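PDB 5OHU: soluble lytic murein transglycosylase from Pseudomonas aeruginosa, which probably cleaves the glycan strands of bacterial peptidoglycan, acting as a lytic transglycosylase in turnover of the cell wall by both exolytic and endolytic reactions. Local coordinates for residues K183-A188 against H199-L204. Numbering follows the deposited sequence.
With PO4 (phosphate ion), chain B.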
loop_
_atom_site.group_PDB
_atom_site.type_symbol
_atom_site.label_atom_id
_atom_site.label_comp_id
_atom_site.label_asym_id
_atom_site.label_seq_id
_atom_site.Cartn_x
_atom_site.Cartn_y
_atom_site.Cartn_z
ATOM N N LYS A 183 14.696 -24.833 -3.890
ATOM C CA LYS A 183 13.616 -23.863 -4.050
ATOM C C LYS A 183 13.713 -22.748 -3.026
ATOM O O LYS A 183 13.517 -21.570 -3.352
ATOM C CB LYS A 183 12.243 -24.504 -3.883
ATOM C CG LYS A 183 11.528 -25.092 -5.059
ATOM C CD LYS A 183 11.881 -26.509 -5.219
ATOM C CE LYS A 183 10.909 -27.207 -6.156
ATOM N NZ LYS A 183 10.641 -26.318 -7.335
ATOM N N ARG A 184 13.949 -23.100 -1.763
ATOM C CA ARG A 184 13.962 -22.054 -0.756
ATOM C C ARG A 184 15.178 -21.158 -0.930
ATOM O O ARG A 184 15.103 -19.943 -0.719
ATOM C CB ARG A 184 13.925 -22.651 0.653
ATOM C CG ARG A 184 13.615 -21.579 1.690
ATOM C CD ARG A 184 13.804 -22.051 3.108
ATOM N NE ARG A 184 13.474 -20.984 4.032
ATOM C CZ ARG A 184 13.657 -21.034 5.351
ATOM N NH1 ARG A 184 14.172 -22.115 5.927
ATOM N NH2 ARG A 184 13.320 -19.995 6.091
ATOM N N LEU A 185 16.311 -21.744 -1.309
ATOM C CA LEU A 185 17.488 -20.951 -1.642
ATOM C C LEU A 185 17.145 -19.888 -2.674
ATOM O O LEU A 185 17.475 -18.712 -2.504
ATOM C CB LEU A 185 18.588 -21.888 -2.136
ATOM C CG LEU A 185 19.940 -21.433 -2.695
ATOM C CD1 LEU A 185 20.407 -20.140 -2.127
ATOM C CD2 LEU A 185 20.955 -22.530 -2.374
ATOM N N LYS A 186 16.439 -20.280 -3.732
ATOM C CA LYS A 186 16.060 -19.334 -4.771
ATOM C C LYS A 186 15.207 -18.204 -4.192
ATOM O O LYS A 186 15.462 -17.016 -4.452
ATOM C CB LYS A 186 15.331 -20.099 -5.874
ATOM C CG LYS A 186 15.009 -19.327 -7.130
ATOM C CD LYS A 186 14.448 -20.269 -8.202
ATOM C CE LYS A 186 13.368 -19.595 -9.038
ATOM N NZ LYS A 186 12.903 -20.457 -10.161
ATOM N N LEU A 187 14.222 -18.559 -3.354
ATOM C CA LEU A 187 13.368 -17.558 -2.724
ATOM C C LEU A 187 14.168 -16.638 -1.817
ATOM O O LEU A 187 13.894 -15.433 -1.748
ATOM C CB LEU A 187 12.267 -18.246 -1.921
ATOM C CG LEU A 187 11.312 -19.059 -2.778
ATOM C CD1 LEU A 187 10.368 -19.897 -1.917
ATOM C CD2 LEU A 187 10.538 -18.098 -3.663
ATOM N N ALA A 188 15.137 -17.196 -1.085
ATOM C CA ALA A 188 15.958 -16.368 -0.214
ATOM C C ALA A 188 16.819 -15.419 -1.035
ATOM O O ALA A 188 17.019 -14.257 -0.656
ATOM C CB ALA A 188 16.827 -17.250 0.687
ATOM N N HIS A 199 23.315 -20.166 3.998
ATOM C CA HIS A 199 23.122 -21.307 4.889
ATOM C C HIS A 199 22.406 -22.450 4.173
ATOM O O HIS A 199 22.799 -23.618 4.303
ATOM C CB HIS A 199 22.355 -20.866 6.127
ATOM C CG HIS A 199 23.178 -20.061 7.081
ATOM N ND1 HIS A 199 22.671 -18.986 7.780
ATOM C CD2 HIS A 199 24.474 -20.175 7.454
ATOM C CE1 HIS A 199 23.621 -18.469 8.539
ATOM N NE2 HIS A 199 24.724 -19.173 8.361
ATOM N N LEU A 200 21.355 -22.141 3.405
ATOM C CA LEU A 200 20.738 -23.179 2.584
ATOM C C LEU A 200 21.737 -23.766 1.597
ATOM O O LEU A 200 21.739 -24.977 1.356
ATOM C CB LEU A 200 19.515 -22.624 1.851
ATOM C CG LEU A 200 18.394 -22.134 2.779
ATOM C CD1 LEU A 200 17.346 -21.385 1.989
ATOM C CD2 LEU A 200 17.730 -23.300 3.471
ATOM N N ALA A 201 22.605 -22.925 1.031
ATOM C CA ALA A 201 23.573 -23.409 0.054
ATOM C C ALA A 201 24.525 -24.423 0.675
ATOM O O ALA A 201 24.890 -25.420 0.033
ATOM C CB ALA A 201 24.346 -22.227 -0.543
ATOM N N GLN A 202 24.920 -24.204 1.930
ATOM C CA GLN A 202 25.770 -25.151 2.648
ATOM C C GLN A 202 25.054 -26.443 3.004
ATOM O O GLN A 202 25.688 -27.364 3.530
ATOM C CB GLN A 202 26.317 -24.508 3.925
ATOM C CG GLN A 202 27.396 -23.465 3.677
ATOM C CD GLN A 202 27.664 -22.605 4.895
ATOM O OE1 GLN A 202 26.868 -22.571 5.835
ATOM N NE2 GLN A 202 28.791 -21.905 4.888
ATOM N N ARG A 203 23.760 -26.546 2.732
ATOM C CA ARG A 203 22.998 -27.742 3.053
ATOM C C ARG A 203 22.597 -28.520 1.812
ATOM O O ARG A 203 21.771 -29.430 1.906
ATOM C CB ARG A 203 21.764 -27.369 3.870
ATOM C CG ARG A 203 22.096 -26.651 5.173
ATOM C CD ARG A 203 20.824 -26.289 5.908
ATOM N NE ARG A 203 19.961 -27.458 6.031
ATOM C CZ ARG A 203 18.724 -27.434 6.510
ATOM N NH1 ARG A 203 18.188 -26.290 6.917
ATOM N NH2 ARG A 203 18.029 -28.560 6.578
ATOM N N LEU A 204 23.167 -28.192 0.654
ATOM C CA LEU A 204 22.865 -28.912 -0.576
ATOM C C LEU A 204 23.836 -30.077 -0.744
ATOM O O LEU A 204 25.054 -29.851 -0.767
ATOM C CB LEU A 204 22.948 -27.982 -1.773
ATOM C CG LEU A 204 21.955 -26.816 -1.862
ATOM C CD1 LEU A 204 22.407 -25.803 -2.933
ATOM C CD2 LEU A 204 20.552 -27.309 -2.157
HETATM P P PO4 B . 14.613 -21.134 9.573
HETATM O O1 PO4 B . 15.904 -20.665 10.190
HETATM O O2 PO4 B . 13.953 -19.986 8.858
HETATM O O3 PO4 B . 14.911 -22.270 8.624
HETATM O O4 PO4 B . 13.682 -21.633 10.652
#
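L185 and L200 carry an apolar helix-helix contact between consecutive helices, 178-190 and 194-201, of this largely helical chain. Their CA atoms lie 5.8 Å apart. In L200, chi1 (-62°) sets CG beside the backbone N, anti to the carbonyl carbon. Its CD1 rests against the backbone of helix 178-190, 3.5 Å from L185 N. L185 reaches past L200: its CD2 lies 3.9 Å from A201 CB and 3.6 Å from L204 CD1, and the L185 and L204 side chains cross at about a right angle. A type I turn from A201 to L204 brings L204 back onto helix 178-190, where it also touches V181 and W182. The aliphatic part of R184 crosses L200, CG 3.7 Å from L200 CD1, and its extended chain carries the guanidinium to a phosphate ion. R184 gives that ion two nearly straight bonds, NH1 to O3 and NH2 to O2, each 2.8 Å, and Q159 N gives another; R184 NE also bonds to V155 O and NH2 to K157 O. With no hydrogen bond between the two segments, cohesion here rests on apolar burial, while the phosphate, probably from the crystallisation liquor, would partly offset the arginine's charge.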